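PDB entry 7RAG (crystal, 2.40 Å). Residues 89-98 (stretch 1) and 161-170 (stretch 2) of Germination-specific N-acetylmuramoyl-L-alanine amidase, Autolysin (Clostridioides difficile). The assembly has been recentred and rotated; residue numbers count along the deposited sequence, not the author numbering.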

ATOM      1  N   ASN B  89     -35.284  -9.152 -30.308  1.00 67.63           N
ATOM      2  CA  ASN B  89     -34.563  -9.008 -29.053  1.00 67.09           C
ATOM      3  C   ASN B  89     -33.134  -8.524 -29.292  1.00 61.82           C
ATOM      4  O   ASN B  89     -32.679  -7.551 -28.671  1.00 60.78           O
ATOM      5  CB  ASN B  89     -34.571 -10.347 -28.322  1.00 62.70           C
ATOM      6  CG  ASN B  89     -33.701 -10.338 -27.106  1.00 64.18           C
ATOM      7  OD1 ASN B  89     -33.965  -9.599 -26.166  1.00 65.06           O
ATOM      8  ND2 ASN B  89     -32.653 -11.164 -27.104  1.00 64.79           N
ATOM      9  N   LEU B  90     -32.421  -9.183 -30.211  1.00 58.19           N
ATOM     10  CA  LEU B  90     -31.039  -8.797 -30.482  1.00 59.07           C
ATOM     11  C   LEU B  90     -30.942  -7.390 -31.078  1.00 64.45           C
ATOM     12  O   LEU B  90     -30.052  -6.610 -30.709  1.00 62.59           O
ATOM     13  CB  LEU B  90     -30.376  -9.813 -31.403  1.00 61.54           C
ATOM     14  CG  LEU B  90     -29.969 -11.161 -30.808  1.00 63.65           C
ATOM     15  CD1 LEU B  90     -29.179 -11.957 -31.839  1.00 60.94           C
ATOM     16  CD2 LEU B  90     -29.170 -10.989 -29.551  1.00 55.55           C
ATOM     17  N   LYS B  91     -31.838  -7.045 -32.006  1.00 61.75           N
ATOM     18  CA  LYS B  91     -31.811  -5.699 -32.577  1.00 59.99           C
ATOM     19  C   LYS B  91     -32.031  -4.641 -31.499  1.00 59.60           C
ATOM     20  O   LYS B  91     -31.381  -3.590 -31.507  1.00 59.67           O
ATOM     21  CB  LYS B  91     -32.859  -5.562 -33.688  1.00 62.23           C
ATOM     22  N   ASN B  92     -32.945  -4.898 -30.562  1.00 58.61           N
ATOM     23  CA  ASN B  92     -33.233  -3.901 -29.539  1.00 59.72           C
ATOM     24  C   ASN B  92     -32.049  -3.706 -28.588  1.00 61.46           C
ATOM     25  O   ASN B  92     -31.701  -2.565 -28.244  1.00 56.41           O
ATOM     26  CB  ASN B  92     -34.497  -4.299 -28.790  1.00 60.63           C
ATOM     27  CG  ASN B  92     -35.763  -4.037 -29.618  1.00 66.19           C
ATOM     28  OD1 ASN B  92     -35.906  -2.979 -30.224  1.00 60.84           O
ATOM     29  ND2 ASN B  92     -36.670  -5.010 -29.656  1.00 70.58           N
ATOM     30  N   ARG B  93     -31.418  -4.811 -28.161  1.00 62.40           N
ATOM     31  CA  ARG B  93     -30.179  -4.713 -27.390  1.00 53.81           C
ATOM     32  C   ARG B  93     -29.101  -3.952 -28.164  1.00 57.36           C
ATOM     33  O   ARG B  93     -28.377  -3.119 -27.597  1.00 53.45           O
ATOM     34  CB  ARG B  93     -29.704  -6.110 -27.024  1.00 53.14           C
ATOM     35  CG  ARG B  93     -30.792  -6.912 -26.376  1.00 55.68           C
ATOM     36  CD  ARG B  93     -30.297  -8.150 -25.661  1.00 52.27           C
ATOM     37  NE  ARG B  93     -31.434  -8.795 -25.018  1.00 61.63           N
ATOM     38  CZ  ARG B  93     -31.382  -9.600 -23.957  1.00 62.87           C
ATOM     39  NH1 ARG B  93     -30.228  -9.889 -23.367  1.00 59.23           N
ATOM     40  NH2 ARG B  93     -32.506 -10.116 -23.477  1.00 57.55           N
ATOM     41  N   LYS B  94     -28.995  -4.201 -29.473  1.00 59.37           N
ATOM     42  CA  LYS B  94     -28.019  -3.467 -30.263  1.00 57.06           C
ATOM     43  C   LYS B  94     -28.302  -1.972 -30.237  1.00 56.09           C
ATOM     44  O   LYS B  94     -27.368  -1.163 -30.190  1.00 64.74           O
ATOM     45  CB  LYS B  94     -27.996  -3.972 -31.704  1.00 57.00           C
ATOM     46  CG  LYS B  94     -26.729  -3.575 -32.451  1.00 57.29           C
ATOM     47  CD  LYS B  94     -25.534  -4.319 -31.861  1.00 59.78           C
ATOM     48  CE  LYS B  94     -24.234  -3.874 -32.470  1.00 56.44           C
ATOM     49  NZ  LYS B  94     -23.112  -4.706 -31.985  1.00 55.87           N
ATOM     50  N   GLU B  95     -29.581  -1.582 -30.297  1.00 56.85           N
ATOM     51  CA  GLU B  95     -29.899  -0.153 -30.295  1.00 62.76           C
ATOM     52  C   GLU B  95     -29.578   0.473 -28.941  1.00 62.67           C
ATOM     53  O   GLU B  95     -29.151   1.635 -28.865  1.00 57.63           O
ATOM     54  CB  GLU B  95     -31.359   0.083 -30.667  1.00 58.72           C
ATOM     55  N   ILE B  96     -29.787  -0.283 -27.863  1.00 56.96           N
ATOM     56  CA  ILE B  96     -29.389   0.207 -26.549  1.00 56.20           C
ATOM     57  C   ILE B  96     -27.892   0.471 -26.522  1.00 59.61           C
ATOM     58  O   ILE B  96     -27.440   1.482 -25.976  1.00 58.05           O
ATOM     59  CB  ILE B  96     -29.821  -0.777 -25.456  1.00 56.01           C
ATOM     60  CG1 ILE B  96     -31.339  -0.790 -25.364  1.00 53.52           C
ATOM     61  CG2 ILE B  96     -29.186  -0.413 -24.114  1.00 57.64           C
ATOM     62  CD1 ILE B  96     -31.868  -1.823 -24.432  1.00 52.75           C
ATOM     63  N   ILE B  97     -27.102  -0.409 -27.146  1.00 56.78           N
ATOM     64  CA  ILE B  97     -25.661  -0.169 -27.232  1.00 56.79           C
ATOM     65  C   ILE B  97     -25.381   1.071 -28.066  1.00 60.50           C
ATOM     66  O   ILE B  97     -24.568   1.923 -27.693  1.00 63.32           O
ATOM     67  CB  ILE B  97     -24.926  -1.396 -27.806  1.00 59.50           C
ATOM     68  CG1 ILE B  97     -25.144  -2.634 -26.931  1.00 57.98           C
ATOM     69  CG2 ILE B  97     -23.428  -1.133 -27.901  1.00 53.04           C
ATOM     70  CD1 ILE B  97     -24.488  -3.871 -27.504  1.00 57.82           C
ATOM     71  N   SER B  98     -26.046   1.186 -29.216  1.00 63.31           N
ATOM     72  CA  SER B  98     -25.737   2.276 -30.138  1.00 62.89           C
ATOM     73  C   SER B  98     -26.073   3.639 -29.549  1.00 63.81           C
ATOM     74  O   SER B  98     -25.316   4.595 -29.723  1.00 67.01           O
ATOM     75  CB  SER B  98     -26.488   2.084 -31.446  1.00 67.47           C
ATOM     76  OG  SER B  98     -25.924   1.013 -32.165  1.00 80.28           O
ATOM     77  N   ILE B 161     -20.758 -13.112 -32.825  1.00 64.25           N
ATOM     78  CA  ILE B 161     -21.638 -12.541 -31.811  1.00 62.74           C
ATOM     79  C   ILE B 161     -22.038 -11.147 -32.276  1.00 62.74           C
ATOM     80  O   ILE B 161     -21.244 -10.208 -32.191  1.00 64.00           O
ATOM     81  CB  ILE B 161     -20.974 -12.468 -30.434  1.00 63.25           C
ATOM     82  CG1 ILE B 161     -20.287 -13.784 -30.048  1.00 66.26           C
ATOM     83  CG2 ILE B 161     -22.010 -12.053 -29.422  1.00 54.81           C
ATOM     84  CD1 ILE B 161     -21.217 -14.870 -29.591  1.00 70.50           C
ATOM     85  N   TYR B 162     -23.286 -11.007 -32.722  1.00 59.42           N
ATOM     86  CA  TYR B 162     -23.782  -9.726 -33.215  1.00 56.51           C
ATOM     87  C   TYR B 162     -23.542  -8.600 -32.221  1.00 56.41           C
ATOM     88  O   TYR B 162     -23.035  -7.534 -32.581  1.00 60.71           O
ATOM     89  CB  TYR B 162     -25.276  -9.844 -33.532  1.00 58.39           C
ATOM     90  CG  TYR B 162     -25.901  -8.563 -34.016  1.00 57.05           C
ATOM     91  CD1 TYR B 162     -25.355  -7.863 -35.072  1.00 58.20           C
ATOM     92  CD2 TYR B 162     -27.032  -8.055 -33.413  1.00 57.28           C
ATOM     93  CE1 TYR B 162     -25.923  -6.692 -35.522  1.00 58.20           C
ATOM     94  CE2 TYR B 162     -27.608  -6.873 -33.853  1.00 63.09           C
ATOM     95  CZ  TYR B 162     -27.052  -6.196 -34.915  1.00 61.57           C
ATOM     96  OH  TYR B 162     -27.615  -5.017 -35.356  1.00 60.23           O
ATOM     97  N   LEU B 163     -23.886  -8.813 -30.958  1.00 58.25           N
ATOM     98  CA  LEU B 163     -23.787  -7.711 -30.012  1.00 55.32           C
ATOM     99  C   LEU B 163     -22.357  -7.252 -29.760  1.00 55.86           C
ATOM    100  O   LEU B 163     -22.177  -6.172 -29.200  1.00 56.58           O
ATOM    101  CB  LEU B 163     -24.452  -8.090 -28.684  1.00 57.60           C
ATOM    102  CG  LEU B 163     -25.957  -8.394 -28.775  1.00 55.01           C
ATOM    103  CD1 LEU B 163     -26.503  -8.699 -27.408  1.00 50.23           C
ATOM    104  CD2 LEU B 163     -26.714  -7.236 -29.388  1.00 54.10           C
ATOM    105  N   LEU B 164     -21.336  -8.012 -30.153  1.00 56.73           N
ATOM    106  CA  LEU B 164     -19.967  -7.524 -30.010  1.00 58.36           C
ATOM    107  C   LEU B 164     -19.407  -6.871 -31.270  1.00 61.38           C
ATOM    108  O   LEU B 164     -18.356  -6.226 -31.185  1.00 65.40           O
ATOM    109  CB  LEU B 164     -19.023  -8.653 -29.594  1.00 54.14           C
ATOM    110  CG  LEU B 164     -19.347  -9.437 -28.341  1.00 52.86           C
ATOM    111  CD1 LEU B 164     -18.368 -10.582 -28.230  1.00 55.95           C
ATOM    112  CD2 LEU B 164     -19.272  -8.542 -27.131  1.00 50.52           C
ATOM    113  N   LYS B 165     -20.061  -7.021 -32.427  1.00 63.28           N
ATOM    114  CA  LYS B 165     -19.545  -6.451 -33.665  1.00 62.14           C
ATOM    115  C   LYS B 165     -19.709  -4.934 -33.674  1.00 65.92           C
ATOM    116  O   LYS B 165     -20.781  -4.419 -33.346  1.00 64.00           O
ATOM    117  CB  LYS B 165     -20.274  -7.035 -34.870  1.00 64.10           C
ATOM    118  CG  LYS B 165     -20.290  -8.536 -34.980  1.00 65.41           C
ATOM    119  CD  LYS B 165     -20.760  -8.964 -36.389  1.00 67.57           C
ATOM    120  CE  LYS B 165     -21.174 -10.447 -36.420  1.00 73.54           C
ATOM    121  NZ  LYS B 165     -21.899 -10.892 -37.663  1.00 75.42           N
ATOM    122  N   ASP B 166     -18.628  -4.226 -34.022  1.00 69.95           N
ATOM    123  CA  ASP B 166     -18.660  -2.829 -34.469  1.00 69.24           C
ATOM    124  C   ASP B 166     -19.364  -1.892 -33.485  1.00 69.62           C
ATOM    125  O   ASP B 166     -20.254  -1.126 -33.851  1.00 69.59           O
ATOM    126  CB  ASP B 166     -19.311  -2.748 -35.841  1.00 72.05           C
ATOM    127  CG  ASP B 166     -18.537  -3.504 -36.882  1.00 82.51           C
ATOM    128  OD1 ASP B 166     -17.289  -3.398 -36.882  1.00 89.63           O
ATOM    129  OD2 ASP B 166     -19.173  -4.200 -37.707  1.00 89.02           O
ATOM    130  N   ASN B 167     -18.913  -1.921 -32.235  1.00 62.99           N
ATOM    131  CA  ASN B 167     -19.583  -1.156 -31.196  1.00 62.28           C
ATOM    132  C   ASN B 167     -18.948   0.190 -30.887  1.00 70.96           C
ATOM    133  O   ASN B 167     -19.617   1.027 -30.263  1.00 73.77           O
ATOM    134  CB  ASN B 167     -19.635  -1.948 -29.894  1.00 58.62           C
ATOM    135  CG  ASN B 167     -20.666  -3.016 -29.924  1.00 58.29           C
ATOM    136  OD1 ASN B 167     -21.652  -2.937 -30.670  1.00 57.27           O
ATOM    137  ND2 ASN B 167     -20.459  -4.038 -29.111  1.00 56.08           N
ATOM    138  N   ASN B 168     -17.680   0.402 -31.257  1.00 63.31           N
ATOM    139  CA  ASN B 168     -16.903   1.600 -30.945  1.00 63.21           C
ATOM    140  C   ASN B 168     -16.551   1.719 -29.478  1.00 59.76           C
ATOM    141  O   ASN B 168     -15.949   2.720 -29.090  1.00 62.34           O
ATOM    142  CB  ASN B 168     -17.604   2.905 -31.363  1.00 71.76           C
ATOM    143  CG  ASN B 168     -17.829   2.993 -32.862  1.00 81.32           C
ATOM    144  OD1 ASN B 168     -16.904   2.791 -33.650  1.00 78.56           O
ATOM    145  ND2 ASN B 168     -19.075   3.270 -33.265  1.00 83.48           N
ATOM    146  N   ILE B 169     -16.907   0.749 -28.645  1.00 59.99           N
ATOM    147  CA  ILE B 169     -16.478   0.754 -27.248  1.00 59.54           C
ATOM    148  C   ILE B 169     -15.967  -0.634 -26.893  1.00 53.39           C
ATOM    149  O   ILE B 169     -16.248  -1.607 -27.601  1.00 55.05           O
ATOM    150  CB  ILE B 169     -17.623   1.171 -26.302  1.00 58.90           C
ATOM    151  CG1 ILE B 169     -18.891   0.360 -26.601  1.00 49.82           C
ATOM    152  CG2 ILE B 169     -17.847   2.687 -26.395  1.00 56.22           C
ATOM    153  CD1 ILE B 169     -19.973   0.502 -25.540  1.00 48.05           C
ATOM    154  N   PRO B 170     -15.177  -0.748 -25.825  1.00 53.30           N
ATOM    155  CA  PRO B 170     -14.679  -2.078 -25.444  1.00 58.39           C
ATOM    156  C   PRO B 170     -15.833  -3.018 -25.112  1.00 54.57           C
ATOM    157  O   PRO B 170     -16.708  -2.705 -24.301  1.00 53.72           O
ATOM    158  CB  PRO B 170     -13.791  -1.788 -24.224  1.00 52.74           C
ATOM    159  CG  PRO B 170     -13.398  -0.383 -24.396  1.00 54.69           C
ATOM    160  CD  PRO B 170     -14.557   0.309 -25.005  1.00 47.16           C
TER

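A lysine that reaches off a helix into an irregular loop can satisfy several carbonyl oxygens at once, and the contact between residues 89-98 and 161-170 of this amidase is a compact example. The first stretch is helical throughout; the second has a short 3-10 segment at 162-164 and is otherwise loop or turn. The backbones come nearest at Lys94 and Leu163, whose CA atoms lie 6.0 Å apart, and the two stretches together bury 474 Å².

The helix presents one side to the loop, so the contacts recur at the spacing of its turns. Asn89 touches nothing in the loop, but its OD1 accepts a hydrogen bond from Arg93 NE at 2.9 Å, one turn on. Leu90 begins the interface. Its CD2 lies 4.1 Å from Leu163 CD1, and its CB is 4.3 Å from Tyr162 CD2, so the leucine is shared between an aliphatic and an aromatic neighbour. The carbonyl oxygen of Leu90 sits at the edge of the Tyr162 ring, near its plane. Lys91 and Asn92 point away. Arg93 packs on the same leucine, Leu163, its CB 4.0 Å from Leu163 CD2, while the end of its side chain leads away.

Lys94 is the centre of the arrangement, and the loop covers more of it than of any other residue in the helix. Its methylenes cross a face of the Tyr162 ring, CD standing 4.1 Å from the ring centroid in a CH-pi contact. The ammonium group lies farther out over the same face, NZ 5.0 Å from the centroid and only 10° off the normal, a cation-pi geometry. Beyond the ring, NZ donates to Tyr162 O at 2.9 Å, Lys165 O at 2.7 Å and Asn167 OD1 at 2.6 Å, with a weak fourth bond to Leu163 O at 3.3 Å. Lys165 O and Asn167 OD1, both acceptors, are 3.2 Å apart and cannot bond to each other, yet each accepts a hydrogen bond from Lys94 NZ. Asn167 reinforces the fold of the loop, since its ND2 donates to Leu163 O at 2.7 Å with a nearly straight geometry while its OD1 accepts from the lysine.

Glu95 points away and Ile96 is out of reach. Ile97 closes the contact with hydrocarbon: its CD1 approaches Leu163 CB at 4.4 Å, and its CG2 lies 4.5 Å from Ile169 CD1. The polar cluster at Lys94 is therefore flanked along the helix by apolar packing from Leu90 and Ile97.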